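Putative integron gene cassette protein (Uncultured bacterium, PDB 3FUY) is of unknown function but, encoded on a mobile integron gene cassette, folds as a mixed beta sheet with packed helices and assembles with two further chains. Local coordinates at residues B[128-131]-B[132-135]; B[119-122]-B[123-127]; B[68-71]-B[72-75]; B[171-174]-B[175-178]; B[134-138]-B[139-143]. One frame throughout, in Å; residues are numbered along the deposited sequence.

Overall arrangement
Contacts 2, 1 and 5 follow one another along helix 121-138: contact 2 caps its start, contact 1 forms its middle and contact 5 closes its end. The centres of contacts 2 and 1 lie about 12 Å apart and those of contacts 1 and 5 about 10 Å apart, with Lys134 and Leu135 shared by the latter two. Contact 3, on helix 59-79, packs against this helix: Ala75 meets Lys134 and Leu135, Ala138 sits close to Gly71, and Lys68 NZ probably bonds to Leu139 O. Contact 4 lies on the far side of the chain's centre from contact 5, about 24 Å away between centres, and reaches a second subunit. No active site is known.

Contact 1: B[128-131]-B[132-135]; sequences EELA and KEKL
Glu129 and Lys132, three residues apart, lie side by side on the outward surface of helix 121-138 and form a salt bridge, with Lys132 NZ 3.1 Å from Glu129 OE2. Two bends make this possible: the glutamate folds back at chi2 (-53°) and the lysine turns at chi3 (-63°), so that both charged ends lie on the same side. A water completes the ring, accepting from Lys132 NZ at 2.9 Å and donating to Glu129 OE1 at 3.3 Å. With an alanine at this position, the Glu129 carboxylate is likely to lose its counter-charge and the water its donor.

Nearer the backbone, the lysine stem lies close over the carbonyl of the previous turn, Lys132 CG 3.1 Å from Glu128 O. Carbon packing comes from Lys132 on Met155 and from Leu130 CD1, alongside Lys134 CE at 4.0 Å, a use of lysine's greasy stem that suits a half-exposed position.

Backbone bonds tie the turns together: Lys134 N to Leu130 O and Leu135 N to Ala131 O are both 2.9 Å, and the same i to i+4 pattern joins Lys132 N to Glu128 O and Glu133 N to Glu129 O. On the inner face, small Ala131 and branched Leu135 both meet Ile92. This is an amphipathic alpha helix, the crossover element of the beta-alpha-beta unit formed by strand 106-116, helix 121-138 and strand 150-160.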
loop_
_atom_site.group_PDB
_atom_site.type_symbol
_atom_site.label_atom_id
_atom_site.label_comp_id
_atom_site.label_asym_id
_atom_site.label_seq_id
_atom_site.Cartn_x
_atom_site.Cartn_y
_atom_site.Cartn_z
ATOM N N GLU B 128 -24.702 0.665 24.351
ATOM C CA GLU B 128 -23.379 1.123 24.733
ATOM C C GLU B 128 -22.781 0.303 25.874
ATOM O O GLU B 128 -21.605 -0.038 25.842
ATOM C CB GLU B 128 -23.430 2.602 25.117
ATOM C CG GLU B 128 -23.678 3.509 23.936
ATOM C CD GLU B 128 -23.967 4.942 24.335
ATOM O OE1 GLU B 128 -23.360 5.423 25.319
ATOM O OE2 GLU B 128 -24.794 5.586 23.649
ATOM N N GLU B 129 -23.593 -0.016 26.875
ATOM C CA GLU B 129 -23.099 -0.762 28.033
ATOM C C GLU B 129 -22.848 -2.223 27.713
ATOM O O GLU B 129 -21.860 -2.795 28.152
ATOM C CB GLU B 129 -24.064 -0.648 29.214
ATOM C CG GLU B 129 -24.126 0.754 29.789
ATOM C CD GLU B 129 -22.753 1.291 30.142
ATOM O OE1 GLU B 129 -22.098 0.708 31.035
ATOM O OE2 GLU B 129 -22.325 2.296 29.526
ATOM N N LEU B 130 -23.756 -2.823 26.953
ATOM C CA LEU B 130 -23.606 -4.203 26.526
ATOM C C LEU B 130 -22.353 -4.354 25.672
ATOM O O LEU B 130 -21.529 -5.233 25.917
ATOM C CB LEU B 130 -24.837 -4.656 25.753
ATOM C CG LEU B 130 -24.832 -6.131 25.369
ATOM C CD1 LEU B 130 -24.822 -6.993 26.626
ATOM C CD2 LEU B 130 -26.019 -6.457 24.484
ATOM N N ALA B 131 -22.208 -3.473 24.685
ATOM C CA ALA B 131 -21.038 -3.476 23.811
ATOM C C ALA B 131 -19.734 -3.319 24.602
ATOM O O ALA B 131 -18.780 -4.063 24.383
ATOM C CB ALA B 131 -21.168 -2.392 22.721
ATOM N N LYS B 132 -19.699 -2.383 25.549
ATOM C CA LYS B 132 -18.484 -2.170 26.337
ATOM C C LYS B 132 -18.117 -3.418 27.147
ATOM O O LYS B 132 -16.944 -3.780 27.277
ATOM C CB LYS B 132 -18.620 -0.954 27.260
ATOM C CG LYS B 132 -18.632 0.378 26.537
ATOM C CD LYS B 132 -18.387 1.556 27.492
ATOM C CE LYS B 132 -19.478 1.687 28.539
ATOM N NZ LYS B 132 -19.276 2.896 29.408
ATOM N N GLU B 133 -19.135 -4.065 27.695
ATOM C CA GLU B 133 -18.963 -5.314 28.418
ATOM C C GLU B 133 -18.351 -6.373 27.494
ATOM O O GLU B 133 -17.335 -6.970 27.819
ATOM C CB GLU B 133 -20.324 -5.776 28.941
ATOM C CG GLU B 133 -20.328 -7.053 29.756
ATOM C CD GLU B 133 -21.750 -7.501 30.099
ATOM O OE1 GLU B 133 -22.613 -6.627 30.364
ATOM O OE2 GLU B 133 -22.006 -8.727 30.091
ATOM N N LYS B 134 -18.966 -6.598 26.336
ATOM C CA LYS B 134 -18.444 -7.599 25.408
ATOM C C LYS B 134 -17.014 -7.286 24.984
ATOM O O LYS B 134 -16.191 -8.187 24.876
ATOM C CB LYS B 134 -19.341 -7.741 24.174
ATOM C CG LYS B 134 -20.788 -8.106 24.497
ATOM C CD LYS B 134 -20.876 -9.428 25.239
ATOM C CE LYS B 134 -22.331 -9.851 25.453
ATOM N NZ LYS B 134 -22.426 -11.130 26.210
ATOM N N LEU B 135 -16.717 -6.008 24.771
ATOM C CA LEU B 135 -15.388 -5.613 24.312
ATOM C C LEU B 135 -14.327 -5.744 25.397
ATOM O O LEU B 135 -13.186 -6.109 25.118
ATOM C CB LEU B 135 -15.398 -4.180 23.749
ATOM C CG LEU B 135 -16.042 -3.997 22.373
ATOM C CD1 LEU B 135 -16.267 -2.520 22.135
ATOM C CD2 LEU B 135 -15.172 -4.603 21.261
HETATM O O HOH W 1 -18.966 1.243 31.736
#

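Contact 2: B[119-122]-B[123-127]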
loop_
_atom_site.group_PDB
_atom_site.type_symbol
_atom_site.label_atom_id
_atom_site.label_comp_id
_atom_site.label_asym_id
_atom_site.label_seq_id
_atom_site.Cartn_x
_atom_site.Cartn_y
_atom_site.Cartn_z
ATOM N N ALA B 119 -33.188 4.954 17.352
ATOM C CA ALA B 119 -33.046 4.355 18.678
ATOM C C ALA B 119 -33.314 5.368 19.784
ATOM O O ALA B 119 -32.871 6.513 19.709
ATOM C CB ALA B 119 -31.657 3.745 18.843
ATOM N N SER B 120 -34.030 4.937 20.818
ATOM C CA SER B 120 -34.351 5.816 21.937
ATOM C C SER B 120 -33.184 5.958 22.915
ATOM O O SER B 120 -32.293 5.115 22.966
ATOM C CB SER B 120 -35.595 5.318 22.680
ATOM O OG SER B 120 -35.318 4.146 23.432
ATOM N N GLU B 121 -33.211 7.033 23.690
ATOM C CA GLU B 121 -32.214 7.287 24.726
ATOM C C GLU B 121 -31.802 6.023 25.482
ATOM O O GLU B 121 -30.613 5.748 25.652
ATOM C CB GLU B 121 -32.756 8.315 25.721
ATOM C CG GLU B 121 -31.756 8.746 26.776
ATOM C CD GLU B 121 -30.709 9.687 26.223
ATOM O OE1 GLU B 121 -30.898 10.182 25.092
ATOM O OE2 GLU B 121 -29.700 9.934 26.921
ATOM N N VAL B 122 -32.786 5.259 25.941
ATOM C CA VAL B 122 -32.501 4.086 26.756
ATOM C C VAL B 122 -31.878 2.960 25.932
ATOM O O VAL B 122 -30.968 2.273 26.401
ATOM C CB VAL B 122 -33.760 3.576 27.491
ATOM C CG1 VAL B 122 -34.542 2.606 26.621
ATOM C CG2 VAL B 122 -33.372 2.922 28.814
ATOM N N GLU B 123 -32.367 2.779 24.707
ATOM C CA GLU B 123 -31.858 1.734 23.827
ATOM C C GLU B 123 -30.402 1.981 23.475
ATOM O O GLU B 123 -29.656 1.036 23.215
ATOM C CB GLU B 123 -32.690 1.639 22.546
ATOM C CG GLU B 123 -33.977 0.855 22.710
ATOM C CD GLU B 123 -34.907 1.006 21.529
ATOM O OE1 GLU B 123 -34.671 1.906 20.689
ATOM O OE2 GLU B 123 -35.876 0.219 21.444
ATOM N N ARG B 124 -30.011 3.254 23.465
ATOM C CA ARG B 124 -28.635 3.635 23.171
ATOM C C ARG B 124 -27.740 3.367 24.361
ATOM O O ARG B 124 -26.674 2.776 24.224
ATOM C CB ARG B 124 -28.544 5.111 22.795
ATOM C CG ARG B 124 -29.337 5.461 21.565
ATOM C CD ARG B 124 -29.043 6.867 21.110
ATOM N NE ARG B 124 -29.700 7.136 19.838
ATOM C CZ ARG B 124 -29.204 7.928 18.894
ATOM N NH1 ARG B 124 -28.034 8.532 19.073
ATOM N NH2 ARG B 124 -29.881 8.112 17.769
ATOM N N GLU B 125 -28.176 3.820 25.530
ATOM C CA GLU B 125 -27.431 3.598 26.753
ATOM C C GLU B 125 -27.265 2.104 26.977
ATOM O O GLU B 125 -26.222 1.654 27.448
ATOM C CB GLU B 125 -28.136 4.268 27.940
ATOM C CG GLU B 125 -28.009 5.794 27.922
ATOM C CD GLU B 125 -28.977 6.498 28.866
ATOM O OE1 GLU B 125 -30.035 5.913 29.193
ATOM O OE2 GLU B 125 -28.682 7.649 29.269
ATOM N N THR B 126 -28.300 1.344 26.626
ATOM C CA THR B 126 -28.275 -0.111 26.729
ATOM C C THR B 126 -27.284 -0.763 25.749
ATOM O O THR B 126 -26.516 -1.641 26.130
ATOM C CB THR B 126 -29.685 -0.713 26.524
ATOM O OG1 THR B 126 -30.544 -0.288 27.590
ATOM C CG2 THR B 126 -29.627 -2.226 26.522
ATOM N N ALA B 127 -27.300 -0.332 24.490
ATOM C CA ALA B 127 -26.370 -0.875 23.503
ATOM C C ALA B 127 -24.920 -0.550 23.869
ATOM O O ALA B 127 -24.027 -1.390 23.736
ATOM C CB ALA B 127 -26.705 -0.366 22.104
#
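Ser120 and Glu123 grip each other's backbone at the start of helix 121-138. Glu123 OE1 accepts from Ser120 N at 3.1 Å over a nearly straight path (169°), approached on the anti side and tilted out of the carboxylate plane. The return bond, Glu123 N to Ser120 OG, is weak at 3.5 Å. Ser120 OG, placed between its own backbone N and carbonyl carbon (chi1 72°), is held toward the amides of the first turn, and the glutamate chain, extended beyond CG, reaches back along the helix start to the serine amide.

Together these bonds make a capping box, in which the N-cap serine and the glutamate three residues on satisfy amides that have no preceding helical carbonyl. Here it starts the helix of the beta-alpha-beta unit just after strand 106-116.

Other polar side chains reinforce the turn. Arg124 runs extended back to Ala119, where its NE donates to Ala119 O at 3.2 Å from well above the carbonyl plane; its NH2 forms a salt bridge with Glu159 on strand 150-160, so one arginine ties the helix start to the neighbouring strand. Thr126, a turn on, turns its hydroxyl back along the helix and donates OG1 to Val122 O at 2.9 Å, while Thr126 N reaches the same oxygen at 2.8 Å from the opposite face of its plane.

Like charges also meet: Glu121 OE2 and Glu125 OE2 stand 3.4 Å apart with carboxylate planes 78° to each other. Their repulsion is probably eased by the partial positive charge of the helix start. Among the apolar contacts, Ala119 CB rests against Arg124 CG at 4.0 Å.

Contact 3: B[68-71]-B[72-75]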
loop_
_atom_site.group_PDB
_atom_site.type_symbol
_atom_site.label_atom_id
_atom_site.label_comp_id
_atom_site.label_asym_id
_atom_site.label_seq_id
_atom_site.Cartn_x
_atom_site.Cartn_y
_atom_site.Cartn_z
ATOM N N LYS B 68 -7.120 -8.752 17.650
ATOM C CA LYS B 68 -8.084 -7.749 18.096
ATOM C C LYS B 68 -9.231 -7.582 17.078
ATOM O O LYS B 68 -10.381 -7.363 17.453
ATOM C CB LYS B 68 -7.400 -6.393 18.378
ATOM C CG LYS B 68 -6.272 -6.443 19.413
ATOM C CD LYS B 68 -6.722 -7.115 20.705
ATOM C CE LYS B 68 -5.512 -7.472 21.584
ATOM N NZ LYS B 68 -5.910 -7.996 22.921
HETATM N N MSE B 69 -8.922 -7.688 15.787
HETATM C CA MSE B 69 -9.984 -7.684 14.769
HETATM C C MSE B 69 -10.946 -8.830 15.035
HETATM O O MSE B 69 -12.158 -8.673 14.938
HETATM C CB MSE B 69 -9.403 -7.799 13.353
HETATM C CG MSE B 69 -8.546 -6.592 13.010
HETATM SE SE MSE B 69 -7.586 -6.776 11.325
HETATM C CE MSE B 69 -9.070 -6.543 10.078
ATOM N N LYS B 70 -10.398 -9.983 15.410
ATOM C CA LYS B 70 -11.245 -11.114 15.736
ATOM C C LYS B 70 -12.058 -10.842 17.022
ATOM O O LYS B 70 -13.232 -11.181 17.107
ATOM C CB LYS B 70 -10.411 -12.383 15.879
ATOM C CG LYS B 70 -11.255 -13.619 16.235
ATOM C CD LYS B 70 -10.398 -14.878 16.327
ATOM C CE LYS B 70 -11.260 -16.100 16.630
ATOM N NZ LYS B 70 -12.074 -15.929 17.864
ATOM N N GLY B 71 -11.437 -10.208 18.013
ATOM C CA GLY B 71 -12.145 -9.930 19.253
ATOM C C GLY B 71 -13.376 -9.062 19.003
ATOM O O GLY B 71 -14.450 -9.291 19.577
ATOM N N VAL B 72 -13.224 -8.061 18.139
ATOM C CA VAL B 72 -14.352 -7.197 17.781
ATOM C C VAL B 72 -15.470 -7.942 17.033
ATOM O O VAL B 72 -16.654 -7.796 17.362
ATOM C CB VAL B 72 -13.892 -5.963 16.992
ATOM C CG1 VAL B 72 -15.085 -5.151 16.511
ATOM C CG2 VAL B 72 -12.939 -5.100 17.856
ATOM N N ARG B 73 -15.127 -8.748 16.031
ATOM C CA ARG B 73 -16.208 -9.438 15.324
ATOM C C ARG B 73 -16.880 -10.491 16.232
ATOM O O ARG B 73 -18.077 -10.728 16.119
ATOM C CB ARG B 73 -15.793 -9.977 13.929
ATOM C CG ARG B 73 -14.668 -10.965 13.919
ATOM C CD ARG B 73 -14.522 -11.653 12.519
ATOM N NE ARG B 73 -13.570 -12.757 12.633
ATOM C CZ ARG B 73 -12.258 -12.597 12.534
ATOM N NH1 ARG B 73 -11.770 -11.393 12.293
ATOM N NH2 ARG B 73 -11.433 -13.628 12.668
ATOM N N ASP B 74 -16.120 -11.080 17.155
ATOM C CA ASP B 74 -16.703 -11.949 18.191
ATOM C C ASP B 74 -17.600 -11.174 19.175
ATOM O O ASP B 74 -18.656 -11.659 19.570
ATOM C CB ASP B 74 -15.616 -12.711 18.971
ATOM C CG ASP B 74 -14.875 -13.742 18.109
ATOM O OD1 ASP B 74 -15.276 -13.980 16.944
ATOM O OD2 ASP B 74 -13.884 -14.317 18.606
ATOM N N ALA B 75 -17.181 -9.980 19.587
ATOM C CA ALA B 75 -18.064 -9.132 20.399
ATOM C C ALA B 75 -19.359 -8.811 19.643
ATOM O O ALA B 75 -20.444 -8.843 20.224
ATOM C CB ALA B 75 -17.350 -7.837 20.849
#
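Lys70 NZ donates to Asp74 OD2 in a salt bridge between residues four apart on helix 59-79; the 2.5 Å between them is shorter than usual and its exact length doubtful. The carboxylate oxygen uses its syn lone pair. The lysine chain runs extended and turns only at its last bond (chi4 -56°), bringing the ammonium down onto the aspartate.

Arg73 crosses the same lysine obliquely. Its NH1 donates to Gln44 OE1 while one face of the guanidinium packs over Lys70 CA, 3.5 Å from Arg73 NH1; Arg73 NH2 lies 3.6 Å from Lys70 CG.

Ordinary helical bonds run beneath: Val72 N to Lys68 O at 3.0 Å and Ala75 N to Gly71 O at 2.8 Å. On the inner side Val72 meets Ile92, Ile94 and Leu135. Gly71 O lies 3.2 Å from Ala138 CB, and a side chain on Gly71 would probably crowd Leu139. Asp145, Thr151 and Leu139 O together satisfy the ammonium of buried Lys68.

The helix is therefore two-faced: outside, the Lys70-Asp74 pair probably offsets its own charges, while Arg73 is met by the neutral Gln44; the inner side is apolar apart from one lysine, its burial likely paid for by three partners.

Contact 4: B[171-174]-B[175-178]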
loop_
_atom_site.group_PDB
_atom_site.type_symbol
_atom_site.label_atom_id
_atom_site.label_comp_id
_atom_site.label_asym_id
_atom_site.label_seq_id
_atom_site.Cartn_x
_atom_site.Cartn_y
_atom_site.Cartn_z
ATOM N N LYS B 171 -17.589 2.210 5.939
ATOM C CA LYS B 171 -17.393 3.311 4.992
ATOM C C LYS B 171 -16.028 3.966 5.205
ATOM O O LYS B 171 -15.566 4.084 6.339
ATOM C CB LYS B 171 -18.500 4.347 5.185
ATOM C CG LYS B 171 -18.753 5.242 4.004
ATOM C CD LYS B 171 -19.655 6.406 4.396
ATOM C CE LYS B 171 -20.936 5.913 5.068
ATOM N NZ LYS B 171 -21.798 7.058 5.506
ATOM N N ASP B 172 -15.390 4.395 4.119
ATOM C CA ASP B 172 -14.036 4.940 4.188
ATOM C C ASP B 172 -13.916 6.156 5.104
ATOM O O ASP B 172 -12.881 6.361 5.745
ATOM C CB ASP B 172 -13.482 5.253 2.791
ATOM C CG ASP B 172 -14.226 6.389 2.086
ATOM O OD1 ASP B 172 -15.218 6.927 2.640
ATOM O OD2 ASP B 172 -13.803 6.742 0.959
ATOM N N GLU B 173 -14.985 6.939 5.171
ATOM C CA GLU B 173 -15.073 8.116 6.038
ATOM C C GLU B 173 -14.731 7.787 7.506
ATOM O O GLU B 173 -14.057 8.560 8.207
ATOM C CB GLU B 173 -16.495 8.688 5.911
ATOM C CG GLU B 173 -16.978 9.609 7.022
ATOM C CD GLU B 173 -18.492 9.834 6.959
ATOM O OE1 GLU B 173 -19.113 9.432 5.951
ATOM O OE2 GLU B 173 -19.064 10.410 7.912
ATOM N N TYR B 174 -15.183 6.625 7.961
ATOM C CA TYR B 174 -14.983 6.211 9.349
ATOM C C TYR B 174 -13.527 5.951 9.720
ATOM O O TYR B 174 -13.230 5.698 10.891
ATOM C CB TYR B 174 -15.803 4.963 9.671
ATOM C CG TYR B 174 -17.284 5.081 9.422
ATOM C CD1 TYR B 174 -17.944 6.295 9.557
ATOM C CD2 TYR B 174 -18.035 3.961 9.069
ATOM C CE1 TYR B 174 -19.312 6.393 9.333
ATOM C CE2 TYR B 174 -19.399 4.046 8.844
ATOM C CZ TYR B 174 -20.036 5.264 8.978
ATOM O OH TYR B 174 -21.404 5.340 8.765
ATOM N N TYR B 175 -12.627 5.990 8.738
ATOM C CA TYR B 175 -11.210 5.726 8.988
ATOM C C TYR B 175 -10.328 6.967 8.856
ATOM O O TYR B 175 -9.120 6.888 9.062
ATOM C CB TYR B 175 -10.695 4.626 8.045
ATOM C CG TYR B 175 -11.319 3.278 8.320
ATOM C CD1 TYR B 175 -10.674 2.337 9.117
ATOM C CD2 TYR B 175 -12.566 2.961 7.819
ATOM C CE1 TYR B 175 -11.263 1.091 9.383
ATOM C CE2 TYR B 175 -13.162 1.733 8.078
ATOM C CZ TYR B 175 -12.504 0.802 8.862
ATOM O OH TYR B 175 -13.099 -0.417 9.114
ATOM N N LYS B 176 -10.928 8.095 8.487
ATOM C CA LYS B 176 -10.172 9.331 8.272
ATOM C C LYS B 176 -9.242 9.723 9.422
ATOM O O LYS B 176 -8.178 10.293 9.182
ATOM C CB LYS B 176 -11.108 10.500 7.978
ATOM C CG LYS B 176 -11.569 10.601 6.540
ATOM C CD LYS B 176 -12.251 11.947 6.303
ATOM C CE LYS B 176 -13.121 11.934 5.050
ATOM N NZ LYS B 176 -14.386 12.705 5.285
ATOM N N ASP B 177 -9.637 9.421 10.661
ATOM C CA ASP B 177 -8.824 9.753 11.829
ATOM C C ASP B 177 -7.480 9.074 11.790
ATOM O O ASP B 177 -6.525 9.543 12.414
ATOM C CB ASP B 177 -9.503 9.299 13.126
ATOM C CG ASP B 177 -10.624 10.213 13.553
ATOM O OD1 ASP B 177 -10.679 11.351 13.056
ATOM O OD2 ASP B 177 -11.450 9.790 14.394
ATOM N N PHE B 178 -7.420 7.943 11.088
ATOM C CA PHE B 178 -6.300 7.019 11.228
ATOM C C PHE B 178 -5.374 6.911 10.008
ATOM O O PHE B 178 -4.343 6.239 10.060
ATOM C CB PHE B 178 -6.839 5.638 11.634
ATOM C CG PHE B 178 -7.821 5.691 12.779
ATOM C CD1 PHE B 178 -7.382 5.905 14.091
ATOM C CD2 PHE B 178 -9.177 5.575 12.545
ATOM C CE1 PHE B 178 -8.286 5.975 15.139
ATOM C CE2 PHE B 178 -10.091 5.641 13.595
ATOM C CZ PHE B 178 -9.644 5.845 14.891
HETATM O O HOH W 2 -12.230 8.297 11.839
#
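Tyr175 begins its course against the turn that precedes it: its CB lies 3.5 Å from Tyr174 C and close to Asp172 O. CG, anti to the residue's own carbonyl carbon (chi1 -67°), stays near the Tyr174 carbonyl carbon. Further out, CD2 comes within 3.5 Å of Lys171 O and CE2 within 3.8 Å; the Lys171 and Asp172 carbonyl oxygens both lie at the ring's edge, in its plane, where the polarised C-H groups suit them. At the tip the hydroxyl hydrogen-bonds to Phe45 O, and the ring meets Phe45 edge-to-face and Pro32 of a second subunit. A leucine here would probably leave Phe45 O without that hydroxyl donor and forfeit the edge-to-face ring contact.

The backbone that sets this ring is a 3-10 turn after strand 150-160. Tyr175 N donates to Asp172 O at 3.0 Å and Lys176 N to Glu173 O at 3.2 Å, each donor standing well above the carbonyl plane, consistent with the tight three-residue repeat.

Tyr174 O also accepts a weak bond from a water at 2.9 Å, which in turn accepts from Asp177 N, and Phe178 approaches the same oxygen edge-on with CE2 at 4.1 Å. Asp172 OD2 bonds to Ser33 OG of the second subunit, while Tyr174 OH reaches Glu160 on strand 150-160.

Contact 5: B[134-138]-B[139-143]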
loop_
_atom_site.group_PDB
_atom_site.type_symbol
_atom_site.label_atom_id
_atom_site.label_comp_id
_atom_site.label_asym_id
_atom_site.label_seq_id
_atom_site.Cartn_x
_atom_site.Cartn_y
_atom_site.Cartn_z
ATOM N N LYS B 134 -18.966 -6.598 26.336
ATOM C CA LYS B 134 -18.444 -7.599 25.408
ATOM C C LYS B 134 -17.014 -7.286 24.984
ATOM O O LYS B 134 -16.191 -8.187 24.876
ATOM C CB LYS B 134 -19.341 -7.741 24.174
ATOM C CG LYS B 134 -20.788 -8.106 24.497
ATOM C CD LYS B 134 -20.876 -9.428 25.239
ATOM C CE LYS B 134 -22.331 -9.851 25.453
ATOM N NZ LYS B 134 -22.426 -11.130 26.210
ATOM N N LEU B 135 -16.717 -6.008 24.771
ATOM C CA LEU B 135 -15.388 -5.613 24.312
ATOM C C LEU B 135 -14.327 -5.744 25.397
ATOM O O LEU B 135 -13.186 -6.109 25.118
ATOM C CB LEU B 135 -15.398 -4.180 23.749
ATOM C CG LEU B 135 -16.042 -3.997 22.373
ATOM C CD1 LEU B 135 -16.267 -2.520 22.135
ATOM C CD2 LEU B 135 -15.172 -4.603 21.261
ATOM N N ARG B 136 -14.691 -5.435 26.636
ATOM C CA ARG B 136 -13.740 -5.586 27.720
ATOM C C ARG B 136 -13.295 -7.034 27.782
ATOM O O ARG B 136 -12.114 -7.314 27.961
ATOM C CB ARG B 136 -14.330 -5.119 29.065
ATOM C CG ARG B 136 -14.099 -3.626 29.331
ATOM C CD ARG B 136 -14.529 -3.228 30.756
ATOM N NE ARG B 136 -15.934 -3.557 30.982
ATOM C CZ ARG B 136 -16.939 -2.692 30.868
ATOM N NH1 ARG B 136 -16.698 -1.421 30.552
ATOM N NH2 ARG B 136 -18.186 -3.096 31.084
ATOM N N ALA B 137 -14.247 -7.953 27.624
ATOM C CA ALA B 137 -13.932 -9.387 27.589
ATOM C C ALA B 137 -13.155 -9.819 26.339
ATOM O O ALA B 137 -12.088 -10.434 26.446
ATOM C CB ALA B 137 -15.198 -10.220 27.733
ATOM N N ALA B 138 -13.680 -9.497 25.157
ATOM C CA ALA B 138 -13.077 -9.987 23.913
ATOM C C ALA B 138 -11.694 -9.407 23.631
ATOM O O ALA B 138 -10.832 -10.090 23.078
ATOM C CB ALA B 138 -14.011 -9.726 22.707
ATOM N N LEU B 139 -11.496 -8.140 23.976
ATOM C CA LEU B 139 -10.212 -7.469 23.749
ATOM C C LEU B 139 -9.212 -7.661 24.896
ATOM O O LEU B 139 -8.071 -7.197 24.814
ATOM C CB LEU B 139 -10.427 -5.974 23.490
ATOM C CG LEU B 139 -11.214 -5.632 22.216
ATOM C CD1 LEU B 139 -11.321 -4.140 22.025
ATOM C CD2 LEU B 139 -10.593 -6.285 20.958
ATOM N N GLN B 140 -9.645 -8.354 25.949
ATOM C CA GLN B 140 -8.827 -8.565 27.162
ATOM C C GLN B 140 -8.262 -7.266 27.715
ATOM O O GLN B 140 -7.048 -7.115 27.884
ATOM C CB GLN B 140 -7.710 -9.587 26.921
ATOM C CG GLN B 140 -8.235 -10.954 26.475
ATOM C CD GLN B 140 -7.124 -11.951 26.202
ATOM O OE1 GLN B 140 -6.336 -12.288 27.093
ATOM N NE2 GLN B 140 -7.045 -12.419 24.963
ATOM N N VAL B 141 -9.169 -6.342 28.012
ATOM C CA VAL B 141 -8.801 -5.008 28.465
ATOM C C VAL B 141 -8.105 -5.076 29.816
ATOM O O VAL B 141 -8.525 -5.811 30.691
ATOM C CB VAL B 141 -10.036 -4.106 28.527
ATOM C CG1 VAL B 141 -9.757 -2.833 29.322
ATOM C CG2 VAL B 141 -10.504 -3.778 27.085
ATOM N N ASP B 142 -7.007 -4.345 29.938
ATOM C CA ASP B 142 -6.318 -4.157 31.204
ATOM C C ASP B 142 -5.630 -5.403 31.738
ATOM O O ASP B 142 -5.189 -5.409 32.874
ATOM C CB ASP B 142 -7.282 -3.604 32.249
ATOM C CG ASP B 142 -7.289 -2.096 32.268
ATOM O OD1 ASP B 142 -6.184 -1.521 32.397
ATOM O OD2 ASP B 142 -8.379 -1.492 32.154
ATOM N N ILE B 143 -5.562 -6.456 30.931
ATOM C CA ILE B 143 -4.734 -7.615 31.263
ATOM C C ILE B 143 -3.776 -7.923 30.114
ATOM O O ILE B 143 -3.948 -7.416 28.994
ATOM C CB ILE B 143 -5.577 -8.867 31.601
ATOM C CG1 ILE B 143 -6.370 -9.344 30.389
ATOM C CG2 ILE B 143 -6.524 -8.588 32.756
ATOM C CD1 ILE B 143 -7.053 -10.677 30.598
HETATM O O HOH W 3 -10.632 -8.095 30.810
#
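Leu139, Gln140 and Val141 close the carboxyl end of helix 121-138 over Leu135, Arg136 and Ala137, a local helix-capping contact between the helix and the loop that leads to strand 150-160. Val141 N donates to Arg136 O at 3.1 Å, straight (170°) and in the carbonyl plane; Gln140 N reaches Ala137 O at 3.2 Å from far above that carbonyl's plane; and Leu139 N takes Leu135 O at 2.9 Å. A water also meets Arg136 O, weakly, and Val141 O at 3.1 Å.

This is a Schellman motif. Gln140 adopts positive phi (51°), a position more often taken by glycine, and the reversal lets the chain turn back on the last helical turn. A type II turn from Gln140 to Ile143 follows directly, its closing bond weak.

The apolar partners of the cap match the motif. Val141 folds back so that its CB sits 4.2 Å from Arg136 CG, crossing the arginine's stem, and its CG2 lies 3.8 Å from Arg136 CA; a branched side chain here can cover the helix end while also touching Phe153. Leu139 and Leu135 lie side by side, pointing the same way, with Leu135 CD2 4.0 Å from Leu139 CD1. Leu139 CG is anti to the carbonyl carbon (chi1 -64°), which carries the chain inward to Val109.

Polar groups fasten the loop beyond: Gln140 NE2 bonds to Glu146, Asp142 OD1 accepts from Gln152, and Leu139 O accepts from Lys68 of helix 59-79.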